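Local coordinates for phosphoserine aminotransferase (PDB 1W23), which catalyses the reversible, pyridoxal-phosphate-dependent transamination between phosphoserine and 2-oxoglutarate, giving 3-phosphohydroxypyruvate and glutamate in serine biosynthesis, at residues N267-E280 with I337-R350. Residues are numbered along the deposited sequence; the frame is centred on the assembly and turned at random.
With MG (magnesium ion), chain E.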
loop_
_atom_site.group_PDB
_atom_site.type_symbol
_atom_site.label_atom_id
_atom_site.label_comp_id
_atom_site.label_asym_id
_atom_site.label_seq_id
_atom_site.Cartn_x
_atom_site.Cartn_y
_atom_site.Cartn_z
ATOM N N ASN A 267 9.776 21.179 -16.888
ATOM C CA ASN A 267 10.599 19.971 -16.929
ATOM C C ASN A 267 11.639 20.075 -18.058
ATOM O O ASN A 267 12.806 19.688 -17.875
ATOM C CB ASN A 267 9.731 18.734 -17.085
ATOM C CG ASN A 267 8.952 18.409 -15.804
ATOM O OD1 ASN A 267 9.326 18.795 -14.713
ATOM N ND2 ASN A 267 7.842 17.666 -15.993
ATOM N N GLU A 268 11.199 20.579 -19.216
ATOM C CA GLU A 268 12.168 20.767 -20.307
ATOM C C GLU A 268 13.262 21.759 -19.891
ATOM O O GLU A 268 14.432 21.551 -20.211
ATOM C CB GLU A 268 11.426 21.215 -21.570
ATOM C CG GLU A 268 10.567 20.104 -22.156
ATOM C CD GLU A 268 9.652 20.417 -23.287
ATOM O OE1 GLU A 268 8.843 19.570 -23.711
ATOM O OE2 GLU A 268 9.745 21.553 -23.797
ATOM N N GLU A 269 12.917 22.844 -19.225
ATOM C CA GLU A 269 13.903 23.827 -18.831
ATOM C C GLU A 269 14.886 23.233 -17.835
ATOM O O GLU A 269 16.121 23.462 -17.959
ATOM C CB GLU A 269 13.222 25.044 -18.207
ATOM C CG GLU A 269 14.186 26.127 -17.950
ATOM C CD GLU A 269 13.703 27.458 -17.451
ATOM O OE1 GLU A 269 12.475 27.624 -17.371
ATOM O OE2 GLU A 269 14.694 28.252 -17.217
ATOM N N LYS A 270 14.428 22.513 -16.830
ATOM C CA LYS A 270 15.344 22.053 -15.806
ATOM C C LYS A 270 16.225 20.915 -16.371
ATOM O O LYS A 270 17.402 20.883 -16.059
ATOM C CB LYS A 270 14.623 21.863 -14.534
ATOM C CG LYS A 270 13.780 20.714 -14.363
ATOM C CD LYS A 270 12.806 20.854 -13.118
ATOM C CE LYS A 270 12.596 19.441 -12.669
ATOM N NZ LYS A 270 11.697 18.586 -13.470
ATOM N N ALA A 271 15.694 20.047 -17.240
ATOM C CA ALA A 271 16.518 19.043 -17.883
ATOM C C ALA A 271 17.598 19.698 -18.727
ATOM O O ALA A 271 18.746 19.231 -18.735
ATOM C CB ALA A 271 15.641 18.110 -18.725
ATOM N N LYS A 272 17.246 20.754 -19.465
ATOM C CA LYS A 272 18.243 21.409 -20.346
ATOM C C LYS A 272 19.391 21.959 -19.515
ATOM O O LYS A 272 20.534 21.957 -20.017
ATOM C CB LYS A 272 17.554 22.502 -21.146
ATOM C CG LYS A 272 18.452 23.435 -21.942
ATOM C CD LYS A 272 17.679 24.597 -22.543
ATOM C CE LYS A 272 18.529 25.722 -23.092
ATOM N NZ LYS A 272 19.640 25.353 -23.968
ATOM N N ILE A 273 19.158 22.442 -18.310
ATOM C CA ILE A 273 20.286 22.912 -17.468
ATOM C C ILE A 273 21.304 21.826 -17.312
ATOM O O ILE A 273 22.519 22.074 -17.431
ATOM C CB ILE A 273 19.760 23.392 -16.103
ATOM C CG1 ILE A 273 18.924 24.695 -16.227
ATOM C CG2 ILE A 273 20.892 23.590 -15.098
ATOM C CD1 ILE A 273 18.109 25.013 -15.005
ATOM N N ILE A 274 20.848 20.602 -17.002
ATOM C CA ILE A 274 21.788 19.515 -16.742
ATOM C C ILE A 274 22.391 18.988 -18.032
ATOM O O ILE A 274 23.617 18.798 -18.109
ATOM C CB ILE A 274 21.091 18.407 -15.909
ATOM C CG1 ILE A 274 20.523 18.983 -14.595
ATOM C CG2 ILE A 274 22.092 17.292 -15.633
ATOM C CD1 ILE A 274 19.655 18.031 -13.827
ATOM N N TYR A 275 21.587 18.743 -19.064
ATOM C CA TYR A 275 22.140 18.283 -20.331
ATOM C C TYR A 275 23.127 19.283 -20.945
ATOM O O TYR A 275 24.147 18.861 -21.503
ATOM C CB TYR A 275 21.052 17.881 -21.320
ATOM C CG TYR A 275 20.344 16.590 -20.991
ATOM C CD1 TYR A 275 18.999 16.540 -20.749
ATOM C CD2 TYR A 275 21.043 15.385 -20.913
ATOM C CE1 TYR A 275 18.334 15.361 -20.437
ATOM C CE2 TYR A 275 20.406 14.198 -20.621
ATOM C CZ TYR A 275 19.049 14.198 -20.372
ATOM O OH TYR A 275 18.447 12.977 -20.081
ATOM N N ASP A 276 22.836 20.578 -20.848
ATOM C CA ASP A 276 23.793 21.557 -21.374
ATOM C C ASP A 276 25.125 21.451 -20.612
ATOM O O ASP A 276 26.207 21.615 -21.210
ATOM C CB ASP A 276 23.221 22.961 -21.295
ATOM C CG ASP A 276 22.219 23.325 -22.317
ATOM O OD1 ASP A 276 21.982 22.575 -23.278
ATOM O OD2 ASP A 276 21.656 24.451 -22.215
ATOM N N THR A 277 25.050 21.223 -19.306
ATOM C CA THR A 277 26.288 21.111 -18.506
ATOM C C THR A 277 27.111 19.921 -19.000
ATOM O O THR A 277 28.339 19.979 -19.141
ATOM C CB THR A 277 25.972 20.981 -17.036
ATOM O OG1 THR A 277 25.136 22.088 -16.599
ATOM C CG2 THR A 277 27.197 21.016 -16.170
ATOM N N ILE A 278 26.441 18.787 -19.250
ATOM C CA ILE A 278 27.115 17.634 -19.809
ATOM C C ILE A 278 27.725 17.954 -21.167
ATOM O O ILE A 278 28.919 17.671 -21.448
ATOM C CB ILE A 278 26.132 16.420 -19.888
ATOM C CG1 ILE A 278 25.756 15.954 -18.471
ATOM C CG2 ILE A 278 26.706 15.281 -20.721
ATOM C CD1 ILE A 278 24.580 14.957 -18.468
ATOM N N ASP A 279 26.924 18.540 -22.050
ATOM C CA ASP A 279 27.339 18.771 -23.421
ATOM C C ASP A 279 28.466 19.791 -23.516
ATOM O O ASP A 279 29.288 19.676 -24.430
ATOM C CB ASP A 279 26.127 19.150 -24.281
ATOM C CG ASP A 279 25.142 18.022 -24.430
ATOM O OD1 ASP A 279 25.509 16.847 -24.211
ATOM O OD2 ASP A 279 23.988 18.316 -24.828
ATOM N N GLU A 280 28.528 20.744 -22.587
ATOM C CA GLU A 280 29.563 21.780 -22.549
ATOM C C GLU A 280 30.824 21.314 -21.866
ATOM O O GLU A 280 31.813 22.072 -21.764
ATOM C CB GLU A 280 29.001 23.013 -21.814
ATOM C CG GLU A 280 27.870 23.790 -22.496
ATOM C CD GLU A 280 27.059 24.690 -21.566
ATOM O OE1 GLU A 280 26.054 25.303 -21.984
ATOM O OE2 GLU A 280 27.368 24.811 -20.339
ATOM N N ILE A 337 14.904 14.135 -11.807
ATOM C CA ILE A 337 14.375 15.482 -11.927
ATOM C C ILE A 337 12.885 15.455 -12.264
ATOM O O ILE A 337 12.383 16.072 -13.176
ATOM C CB ILE A 337 15.217 16.313 -12.935
ATOM C CG1 ILE A 337 15.389 15.623 -14.286
ATOM C CG2 ILE A 337 16.551 16.672 -12.316
ATOM C CD1 ILE A 337 15.986 16.542 -15.355
ATOM N N TYR A 338 12.145 14.677 -11.461
ATOM C CA TYR A 338 10.706 14.581 -11.547
ATOM C C TYR A 338 10.045 15.923 -11.351
ATOM O O TYR A 338 10.696 16.911 -10.976
ATOM C CB TYR A 338 10.233 13.584 -10.477
ATOM C CG TYR A 338 10.867 12.211 -10.599
ATOM C CD1 TYR A 338 11.488 11.621 -9.512
ATOM C CD2 TYR A 338 10.858 11.480 -11.756
ATOM C CE1 TYR A 338 12.055 10.387 -9.579
ATOM C CE2 TYR A 338 11.406 10.230 -11.845
ATOM C CZ TYR A 338 12.001 9.666 -10.744
ATOM O OH TYR A 338 12.580 8.405 -10.874
ATOM N N ASN A 339 8.736 15.982 -11.550
ATOM C CA ASN A 339 7.994 17.256 -11.575
ATOM C C ASN A 339 8.347 18.192 -10.410
ATOM O O ASN A 339 8.510 19.393 -10.637
ATOM C CB ASN A 339 6.510 16.961 -11.452
ATOM C CG ASN A 339 5.836 16.403 -12.696
ATOM O OD1 ASN A 339 6.424 16.334 -13.770
ATOM N ND2 ASN A 339 4.564 16.015 -12.556
ATOM N N ALA A 340 8.415 17.659 -9.194
ATOM C CA ALA A 340 8.559 18.518 -8.015
ATOM C C ALA A 340 9.985 18.921 -7.689
ATOM O O ALA A 340 10.179 19.733 -6.777
ATOM C CB ALA A 340 7.912 17.874 -6.814
ATOM N N VAL A 341 10.979 18.411 -8.380
ATOM C CA VAL A 341 12.342 18.854 -8.112
ATOM C C VAL A 341 12.472 20.306 -8.535
ATOM O O VAL A 341 12.190 20.637 -9.700
ATOM C CB VAL A 341 13.371 17.936 -8.808
ATOM C CG1 VAL A 341 14.769 18.492 -8.664
ATOM C CG2 VAL A 341 13.273 16.506 -8.286
ATOM N N PRO A 342 12.875 21.226 -7.653
ATOM C CA PRO A 342 12.898 22.655 -8.024
ATOM C C PRO A 342 14.025 22.970 -8.977
ATOM O O PRO A 342 15.096 22.360 -8.952
ATOM C CB PRO A 342 13.061 23.371 -6.684
ATOM C CG PRO A 342 13.854 22.394 -5.903
ATOM C CD PRO A 342 13.280 21.017 -6.238
ATOM N N ILE A 343 13.806 24.007 -9.792
ATOM C CA ILE A 343 14.836 24.391 -10.759
ATOM C C ILE A 343 16.096 24.827 -10.029
ATOM O O ILE A 343 17.217 24.562 -10.565
ATOM C CB ILE A 343 14.323 25.413 -11.768
ATOM C CG1 ILE A 343 15.303 25.545 -12.947
ATOM C CG2 ILE A 343 14.091 26.789 -11.180
ATOM C CD1 ILE A 343 14.632 26.161 -14.132
ATOM N N ASP A 344 16.065 25.438 -8.853
ATOM C CA ASP A 344 17.313 25.814 -8.185
ATOM C C ASP A 344 18.150 24.603 -7.763
ATOM O O ASP A 344 19.364 24.784 -7.645
ATOM C CB ASP A 344 17.106 26.807 -7.058
ATOM C CG ASP A 344 16.282 26.411 -5.892
ATOM O OD1 ASP A 344 15.778 25.262 -5.852
ATOM O OD2 ASP A 344 16.096 27.284 -4.979
ATOM N N ALA A 345 17.547 23.432 -7.610
ATOM C CA ALA A 345 18.379 22.247 -7.355
ATOM C C ALA A 345 19.200 21.904 -8.600
ATOM O O ALA A 345 20.346 21.459 -8.496
ATOM C CB ALA A 345 17.538 21.089 -6.905
ATOM N N CYS A 346 18.585 22.060 -9.779
ATOM C CA CYS A 346 19.269 21.800 -11.028
ATOM C C CYS A 346 20.383 22.825 -11.259
ATOM O O CYS A 346 21.462 22.450 -11.744
ATOM C CB CYS A 346 18.249 21.786 -12.170
ATOM S SG CYS A 346 17.031 20.441 -12.024
ATOM N N ILE A 347 20.109 24.100 -10.970
ATOM C CA ILE A 347 21.176 25.120 -11.043
ATOM C C ILE A 347 22.297 24.747 -10.107
ATOM O O ILE A 347 23.481 24.863 -10.479
ATOM C CB ILE A 347 20.569 26.485 -10.745
ATOM C CG1 ILE A 347 19.502 26.912 -11.766
ATOM C CG2 ILE A 347 21.687 27.521 -10.576
ATOM C CD1 ILE A 347 18.640 28.116 -11.445
ATOM N N ALA A 348 22.009 24.320 -8.873
ATOM C CA ALA A 348 23.037 23.943 -7.915
ATOM C C ALA A 348 23.868 22.755 -8.454
ATOM O O ALA A 348 25.098 22.723 -8.306
ATOM C CB ALA A 348 22.445 23.643 -6.546
ATOM N N LEU A 349 23.186 21.766 -9.057
ATOM C CA LEU A 349 23.896 20.631 -9.639
ATOM C C LEU A 349 24.837 21.086 -10.750
ATOM O O LEU A 349 25.994 20.620 -10.810
ATOM C CB LEU A 349 22.907 19.566 -10.096
ATOM C CG LEU A 349 23.543 18.333 -10.760
ATOM C CD1 LEU A 349 24.473 17.615 -9.811
ATOM C CD2 LEU A 349 22.462 17.378 -11.238
ATOM N N ARG A 350 24.368 21.956 -11.629
ATOM C CA ARG A 350 25.249 22.513 -12.676
ATOM C C ARG A 350 26.480 23.151 -12.031
ATOM O O ARG A 350 27.615 22.918 -12.495
ATOM C CB ARG A 350 24.479 23.513 -13.529
ATOM C CG ARG A 350 25.369 24.385 -14.382
ATOM C CD ARG A 350 24.544 25.235 -15.351
ATOM N NE ARG A 350 25.296 26.144 -16.168
ATOM C CZ ARG A 350 25.824 25.823 -17.348
ATOM N NH1 ARG A 350 25.695 24.596 -17.892
ATOM N NH2 ARG A 350 26.505 26.813 -17.952
HETATM MG MG MG E . 14.647 27.587 -3.545
HETATM O O HOH W 1 8.869 20.734 -12.728
HETATM O O HOH W 2 13.896 25.638 -3.996
HETATM O O HOH W 3 15.796 26.847 -2.118
#
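Ile273 illustrates knobs-into-holes packing: it fits among Ile343, Cys346, Ile347 and Arg350, its CD1 3.5 Å from CG1 of Ile343, crossed at about a right angle. Ile274 turns to the other flank, its CD1 meeting CG2 of Ile337 tip to tip and lying across CD2 of Leu349. In the conformer described, Lys270, its chain bent at the last torsion (chi4 -75°), bonds through NZ to Ile337 O (2.6 Å), Tyr338 O and Asn267 OD1, each time above the carbonyl plane. Asn267 ND2 donates to Asn339 OD1 (3.0 Å), the amide planes 16° apart, and to Ser179 O, while Asn339 ND2 reaches Leu178 O. At the far end the extended Arg350 forms an end-on salt bridge, NH1 (3.0 Å) and NH2 both to Glu280 OE2, the carboxylate plane turned 81° from the guanidinium; NH1 also donates to Thr277 OG1 (2.9 Å), which donates to Ile273 O. A leucine for Arg350 would probably leave the Glu280 carboxylate without its charge partner and free to swing. Helix segments 267-279 and 343-350 thus pack parallel, axes 9.0 Å apart, in this class-V aminotransferase fold, whose Tyr338-Val341 turn sets Tyr338 against Thr152 and the cofactor lysine, Lys196 (unattached here).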